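Geranyltranstransferase (Campylobacter jejuni, PDB 3NPK) probably catalyses the condensation of geranyl diphosphate with isopentenyl diphosphate to give farnesyl diphosphate, releasing pyrophosphate. Local coordinates at residues L46-V51 with N60-V65; A66-F71 with L119-A124; I135-F140 with L183-E188. All coordinates share one frame; numbering follows the deposited sequence.

Contact 1 (L46-V51 with N60-V65)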
# COMPACT_ATOMS: atom_id res chain seq x y z
N LEU A 46 13.03 17.00 0.02
CA LEU A 46 12.17 17.98 0.68
C LEU A 46 11.98 17.62 2.15
O LEU A 46 12.12 18.48 3.03
CB LEU A 46 10.80 18.06 0.00
CG LEU A 46 10.77 18.73 -1.37
CD1 LEU A 46 9.38 18.52 -1.94
CD2 LEU A 46 11.12 20.21 -1.27
N LEU A 47 11.69 16.35 2.42
CA LEU A 47 11.46 15.92 3.79
C LEU A 47 12.73 16.10 4.62
O LEU A 47 12.69 16.64 5.74
CB LEU A 47 11.02 14.45 3.82
CG LEU A 47 10.77 13.87 5.22
CD1 LEU A 47 9.69 12.80 5.19
CD2 LEU A 47 12.04 13.29 5.86
N LEU A 48 13.86 15.64 4.09
CA LEU A 48 15.11 15.68 4.85
C LEU A 48 15.57 17.12 5.08
O LEU A 48 16.20 17.42 6.10
CB LEU A 48 16.20 14.87 4.15
CG LEU A 48 15.91 13.37 4.06
CD1 LEU A 48 16.89 12.70 3.09
CD2 LEU A 48 15.98 12.73 5.46
N SER A 49 15.25 18.02 4.15
CA SER A 49 15.63 19.42 4.30
C SER A 49 14.88 20.03 5.47
O SER A 49 15.46 20.76 6.30
CB SER A 49 15.32 20.22 3.02
OG SER A 49 16.12 19.82 1.92
N VAL A 50 13.58 19.75 5.56
CA VAL A 50 12.80 20.23 6.70
C VAL A 50 13.42 19.74 8.02
O VAL A 50 13.69 20.53 8.93
CB VAL A 50 11.31 19.81 6.63
CG1 VAL A 50 10.58 20.21 7.93
CG2 VAL A 50 10.64 20.46 5.40
N VAL A 51 13.68 18.43 8.11
CA VAL A 51 14.24 17.88 9.34
C VAL A 51 15.62 18.48 9.66
O VAL A 51 15.88 18.92 10.79
CB VAL A 51 14.33 16.34 9.28
CG1 VAL A 51 14.96 15.79 10.56
CG2 VAL A 51 12.94 15.74 9.07
N ASN A 60 19.09 11.28 10.82
CA ASN A 60 19.30 9.89 10.46
C ASN A 60 18.04 9.04 10.61
O ASN A 60 17.73 8.19 9.76
CB ASN A 60 20.45 9.32 11.28
CG ASN A 60 21.77 9.93 10.86
OD1 ASN A 60 22.28 9.63 9.78
ND2 ASN A 60 22.31 10.81 11.70
N GLN A 61 17.29 9.28 11.68
CA GLN A 61 16.06 8.55 11.93
C GLN A 61 15.04 8.86 10.83
O GLN A 61 14.21 8.00 10.49
CB GLN A 61 15.51 8.95 13.30
CG GLN A 61 16.42 8.50 14.45
CD GLN A 61 17.48 9.52 14.86
OE1 GLN A 61 17.86 10.41 14.10
NE2 GLN A 61 17.98 9.37 16.08
N ALA A 62 15.13 10.07 10.28
CA ALA A 62 14.22 10.50 9.21
C ALA A 62 14.48 9.80 7.89
O ALA A 62 13.62 9.85 7.01
CB ALA A 62 14.30 12.02 9.02
N LEU A 63 15.67 9.23 7.71
CA LEU A 63 15.99 8.61 6.44
C LEU A 63 14.99 7.52 6.07
O LEU A 63 14.67 7.36 4.89
CB LEU A 63 17.42 8.05 6.45
CG LEU A 63 18.52 9.11 6.43
CD1 LEU A 63 19.85 8.50 6.84
CD2 LEU A 63 18.63 9.83 5.09
N ASP A 64 14.50 6.78 7.06
CA ASP A 64 13.52 5.72 6.80
C ASP A 64 12.20 6.32 6.31
O ASP A 64 11.48 5.69 5.54
CB ASP A 64 13.22 4.89 8.05
CG ASP A 64 14.31 3.90 8.39
OD1 ASP A 64 15.14 3.57 7.51
OD2 ASP A 64 14.33 3.43 9.56
N VAL A 65 11.87 7.52 6.76
CA VAL A 65 10.61 8.15 6.35
C VAL A 65 10.77 8.64 4.91
O VAL A 65 9.86 8.47 4.09
CB VAL A 65 10.21 9.31 7.31
CG1 VAL A 65 8.83 9.84 6.96
CG2 VAL A 65 10.24 8.83 8.76
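L47 spreads its two methyls over the flank of helix 59-80, one on V65 and the other on A62. Its CG lies anti to the backbone N (chi1 179°), which carries the branch straight out toward the neighbouring helix. L47 CD1 meets V65 CG1 at 3.6 Å, the closest approach between the two segments, and the two side chains cross at about a right angle. L47 CD2 lies 4.1 Å from A62 CB and 4.0 Å from A62 O.

A62 presents only a methyl, and L47, L48 and V51 all close on it, V51 CG2 touching A62 CB at 4.0 Å. A small residue suits this place because the backbones come nearest here, with the CA atoms of L48 and A62 6.8 Å apart. Helices 42-54 and 59-80 follow each other in the chain and lie side by side in opposite senses, their short segments at 156°, so the contact is the buried seam of an antiparallel helical hairpin in the all-alpha isoprenoid synthase fold. Helix 59-80 is kinked here, since the N atoms of D64 and V65 lack the usual bond to the preceding turn; V65 N makes a weak one to A62 O instead.

L48 works at the other flank. Its CB points along the interface, but with CG beside the backbone N (chi1 -65°) both methyls swing across to L63, L48 CD1 meeting L63 CD2 at 3.9 Å while CD2 also lies on A62 CB. L63 starts away from helix 42-54 and bends back through CD2, so the two leucines cross at about a right angle. Beyond them, L47 and V65 both continue onto M185 of helix 164-189, while L48 also rests on A66.

Contact 2 (A66-F71 with L119-A124); sequences ALALEF and LVLSHA
Segments 66-71 and 119-124 run roughly antiparallel, the first wholly helical and the second the last turn of helix 103-122 and the residues where the chain leaves it. Their backbones come nearest at A68 and L121, whose CA atoms are 6.0 Å apart. Alanine makes this closeness possible: A68 CB, aimed at the other helix, meets the branch atom L121 CG, 4.0 Å away.

V120 carries the largest share of the contact and sends its two methyls to different partners. V120 CG2, beside the backbone N, approaches F71 CE2 obliquely at 3.7 Å, and the valine and phenylalanine side chains cross at about a right angle. V120 CG1, anti to the backbone N, turns to L67 CD2 at 4.2 Å. A beta-branched residue fits well because its forked CB fills the groove between L67 and F71, one helical turn apart. This seam joins two helices of the all-alpha polyprenyl synthetase fold; helix 59-80 also carries H73 of the pyrophosphate pocket and leads into the aspartate-rich DDxxxxD sequence of the family.

Where helix 103-122 ends, L119 O gathers bonds from H123 N, S122 OG (2.9 Å) and H123 ND1 (3.2 Å). The carbonyl oxygen lies nearly in the imidazole plane, although ND1 approaches from above the carbonyl plane. On this outer side S122 and H123 pack against K136 of the second subunit.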
# COMPACT_ATOMS: atom_id res chain seq x y z
N ALA A 66 11.92 9.22 4.60
CA ALA A 66 12.25 9.57 3.22
C ALA A 66 12.20 8.34 2.32
O ALA A 66 11.72 8.40 1.17
CB ALA A 66 13.63 10.23 3.14
N LEU A 67 12.70 7.21 2.83
CA LEU A 67 12.69 5.97 2.07
C LEU A 67 11.26 5.53 1.73
O LEU A 67 10.96 5.15 0.59
CB LEU A 67 13.39 4.86 2.86
CG LEU A 67 13.71 3.60 2.06
CD1 LEU A 67 14.64 3.95 0.90
CD2 LEU A 67 14.37 2.59 2.98
N ALA A 68 10.36 5.61 2.71
CA ALA A 68 8.96 5.28 2.49
C ALA A 68 8.35 6.12 1.36
O ALA A 68 7.62 5.60 0.51
CB ALA A 68 8.17 5.46 3.77
N LEU A 69 8.65 7.43 1.36
CA LEU A 69 8.18 8.33 0.31
C LEU A 69 8.65 7.88 -1.06
O LEU A 69 7.87 7.86 -2.01
CB LEU A 69 8.67 9.75 0.55
CG LEU A 69 7.84 10.63 1.46
CD1 LEU A 69 8.68 11.86 1.83
CD2 LEU A 69 6.53 11.02 0.79
N GLU A 70 9.93 7.52 -1.16
CA GLU A 70 10.47 7.10 -2.44
C GLU A 70 9.97 5.71 -2.86
O GLU A 70 9.84 5.44 -4.06
CB GLU A 70 12.00 7.20 -2.45
CG GLU A 70 12.46 8.64 -2.31
CD GLU A 70 12.13 9.54 -3.52
OE1 GLU A 70 12.07 9.05 -4.68
OE2 GLU A 70 11.96 10.75 -3.31
N PHE A 71 9.64 4.86 -1.89
CA PHE A 71 9.01 3.57 -2.23
C PHE A 71 7.64 3.83 -2.87
O PHE A 71 7.29 3.20 -3.87
CB PHE A 71 8.82 2.67 -1.00
CG PHE A 71 10.08 1.95 -0.53
CD1 PHE A 71 11.32 2.18 -1.11
CD2 PHE A 71 10.00 1.06 0.51
CE1 PHE A 71 12.46 1.51 -0.65
CE2 PHE A 71 11.12 0.38 0.98
CZ PHE A 71 12.35 0.61 0.40
N LEU A 119 5.54 -0.66 5.98
CA LEU A 119 6.40 -1.45 6.85
C LEU A 119 7.61 -0.63 7.29
O LEU A 119 7.94 -0.58 8.48
CB LEU A 119 6.86 -2.74 6.15
CG LEU A 119 7.62 -3.73 7.04
CD1 LEU A 119 6.77 -4.18 8.24
CD2 LEU A 119 8.03 -4.94 6.22
N VAL A 120 8.27 0.03 6.34
CA VAL A 120 9.45 0.83 6.65
C VAL A 120 9.09 1.98 7.59
O VAL A 120 9.79 2.24 8.57
CB VAL A 120 10.13 1.35 5.36
CG1 VAL A 120 11.13 2.47 5.69
CG2 VAL A 120 10.79 0.20 4.63
N LEU A 121 7.98 2.66 7.31
CA LEU A 121 7.60 3.78 8.16
C LEU A 121 7.32 3.29 9.59
O LEU A 121 7.75 3.92 10.58
CB LEU A 121 6.34 4.45 7.60
CG LEU A 121 6.41 5.94 7.38
CD1 LEU A 121 5.06 6.47 6.83
CD2 LEU A 121 6.86 6.60 8.65
N SER A 122 6.63 2.16 9.70
CA SER A 122 6.24 1.67 11.02
C SER A 122 7.44 1.22 11.86
O SER A 122 7.34 1.18 13.09
CB SER A 122 5.20 0.55 10.89
OG SER A 122 5.76 -0.65 10.38
N HIS A 123 8.54 0.89 11.19
CA HIS A 123 9.78 0.49 11.86
C HIS A 123 10.80 1.61 12.09
O HIS A 123 11.88 1.37 12.66
CB HIS A 123 10.42 -0.68 11.11
CG HIS A 123 9.84 -2.00 11.47
ND1 HIS A 123 8.82 -2.61 10.75
CD2 HIS A 123 10.13 -2.86 12.48
CE1 HIS A 123 8.53 -3.78 11.30
NE2 HIS A 123 9.30 -3.94 12.36
N ALA A 124 10.45 2.85 11.72
CA ALA A 124 11.37 3.96 11.93
C ALA A 124 11.66 4.15 13.42
O ALA A 124 10.81 3.85 14.29
CB ALA A 124 10.80 5.24 11.35

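Contact 3 (I135-F140 with L183-E188); sequences IKTLAF and LKMGCE
T137 and E188 reach toward each other tip to tip, whereas T137 and M185 slide past one another in opposite directions; the two pairings divide the contact into a polar edge and an apolar floor. The short segments are almost exactly antiparallel, at 172° and 9.9 Å between axes, and T137 faces M185 where the backbones are nearest.

At chi1 -61° T137 holds OG1 beside its own backbone N, turning the hydroxyl to the polar edge and CG2 to the apolar side. T137 OG1 donates to E188 OE1 at 2.7 Å and meets the syn lone pair, the side of the carboxylate that faces its other oxygen. OG1 also bonds K133 O in its own helix. E188 gets there through a chain that is extended beyond CG. A water donates to T137 OG1 at 2.7 Å and accepts from K184 NZ at 2.8 Å, so the fully extended lysine is tied in indirectly. This nearby positive charge would probably help to keep the carboxylate ionised. Threonine suits the place because one small side chain serves both chemistries.

T137 CG2 packs on M185 CG at 3.6 Å. M185, modelled as selenomethionine, then bends at its last torsion (chi3 80°), which brings its CE within 3.8 Å of L138 CB; the two side chains cross obliquely, with SE also near the leucine. A long, flexible, unbranched chain can follow this curved path. Both M185 and L138 extend onto L69 of helix 59-80, while on the far side A139 meets L119, and I135 meets S122, of the second subunit. Helices 128-142 and 164-189 pack antiparallel, side by side, as in the all-alpha bundle of the isoprenoid synthases, here joining the dimer side of the subunit to its core.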
# COMPACT_ATOMS: atom_id res chain seq x y z
N ILE A 135 2.11 8.01 9.02
CA ILE A 135 1.35 7.02 8.24
C ILE A 135 0.02 7.61 7.76
O ILE A 135 -0.38 7.40 6.61
CB ILE A 135 1.16 5.73 9.05
CG1 ILE A 135 2.53 5.05 9.18
CG2 ILE A 135 0.11 4.82 8.38
CD1 ILE A 135 2.59 3.99 10.26
N LYS A 136 -0.66 8.38 8.61
CA LYS A 136 -1.87 9.07 8.18
C LYS A 136 -1.59 10.00 7.03
O LYS A 136 -2.34 10.03 6.05
CB LYS A 136 -2.50 9.87 9.33
CG LYS A 136 -3.08 9.03 10.44
CD LYS A 136 -3.58 9.91 11.60
CE LYS A 136 -4.35 9.07 12.61
NZ LYS A 136 -4.82 9.89 13.77
N THR A 137 -0.50 10.76 7.12
CA THR A 137 -0.19 11.72 6.07
C THR A 137 0.16 11.01 4.76
O THR A 137 -0.32 11.39 3.67
CB THR A 137 0.96 12.65 6.49
OG1 THR A 137 0.53 13.37 7.67
CG2 THR A 137 1.30 13.65 5.39
N LEU A 138 0.98 9.98 4.85
CA LEU A 138 1.38 9.28 3.63
C LEU A 138 0.20 8.55 2.98
O LEU A 138 0.02 8.63 1.77
CB LEU A 138 2.50 8.29 3.91
CG LEU A 138 3.12 7.65 2.66
CD1 LEU A 138 3.73 8.70 1.74
CD2 LEU A 138 4.20 6.65 3.11
N ALA A 139 -0.58 7.82 3.78
CA ALA A 139 -1.67 7.03 3.19
C ALA A 139 -2.79 7.91 2.63
O ALA A 139 -3.43 7.56 1.64
CB ALA A 139 -2.24 6.03 4.20
N PHE A 140 -3.02 9.06 3.25
CA PHE A 140 -4.01 10.00 2.73
C PHE A 140 -3.54 10.55 1.39
O PHE A 140 -4.25 10.46 0.37
CB PHE A 140 -4.25 11.15 3.71
CG PHE A 140 -5.28 12.15 3.24
CD1 PHE A 140 -4.91 13.26 2.48
CD2 PHE A 140 -6.60 11.97 3.57
CE1 PHE A 140 -5.86 14.18 2.07
CE2 PHE A 140 -7.57 12.90 3.16
CZ PHE A 140 -7.19 13.99 2.41
N LEU A 183 6.87 17.49 2.54
CA LEU A 183 7.17 18.63 3.40
C LEU A 183 6.47 18.50 4.76
O LEU A 183 7.11 18.69 5.80
CB LEU A 183 6.75 19.94 2.72
CG LEU A 183 7.65 20.32 1.55
CD1 LEU A 183 6.99 21.35 0.63
CD2 LEU A 183 9.02 20.82 2.05
N LYS A 184 5.18 18.16 4.75
CA LYS A 184 4.43 18.06 6.01
C LYS A 184 5.00 16.94 6.90
O LYS A 184 5.08 17.09 8.12
CB LYS A 184 2.94 17.81 5.76
CG LYS A 184 2.11 17.85 7.07
CD LYS A 184 0.64 17.76 6.84
CE LYS A 184 -0.10 17.86 8.19
NZ LYS A 184 -1.56 17.71 8.07
N MSE A 185 5.40 15.84 6.29
CA MSE A 185 5.99 14.74 7.04
C MSE A 185 7.31 15.17 7.72
O MSE A 185 7.60 14.76 8.86
CB MSE A 185 6.19 13.54 6.13
CG MSE A 185 4.85 12.91 5.78
SE MSE A 185 4.91 11.60 4.34
CE MSE A 185 5.55 10.08 5.38
N GLY A 186 8.10 15.99 7.04
CA GLY A 186 9.28 16.56 7.70
C GLY A 186 8.87 17.33 8.96
O GLY A 186 9.50 17.22 10.02
N CYS A 187 7.79 18.10 8.86
CA CYS A 187 7.30 18.87 10.00
C CYS A 187 6.84 17.95 11.12
O CYS A 187 7.10 18.20 12.31
CB CYS A 187 6.15 19.79 9.57
SG CYS A 187 6.61 21.06 8.37
N GLU A 188 6.15 16.87 10.75
CA GLU A 188 5.64 15.94 11.74
C GLU A 188 6.75 15.22 12.49
O GLU A 188 6.67 15.03 13.71
CB GLU A 188 4.64 14.96 11.12
CG GLU A 188 3.33 15.70 10.72
CD GLU A 188 2.33 14.86 9.95
OE1 GLU A 188 2.74 13.99 9.13
OE2 GLU A 188 1.12 15.09 10.16
O HOH W 1 -1.56 15.04 7.29

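All three contacts are buried seams between antiparallel helices of one bundle, with centres 10 to 11 Å apart. Contacts 1 and 2 share helix 59-80, which meets helix 42-54 in one and helix 103-122 in the other; contact 3 joins two further helices. M185 of contact 3 touches both others, through L47 and V65 of contact 1 and L69 and L121 of contact 2. Contact 1 is wholly apolar across its interface, and so is contact 2, whose polar bonds stay within the helix end. Contact 3 alone has a polar border, where partly exposed K184 and E188 lie. Contacts 2 and 3 also reach the second subunit, which contact 1 does not touch.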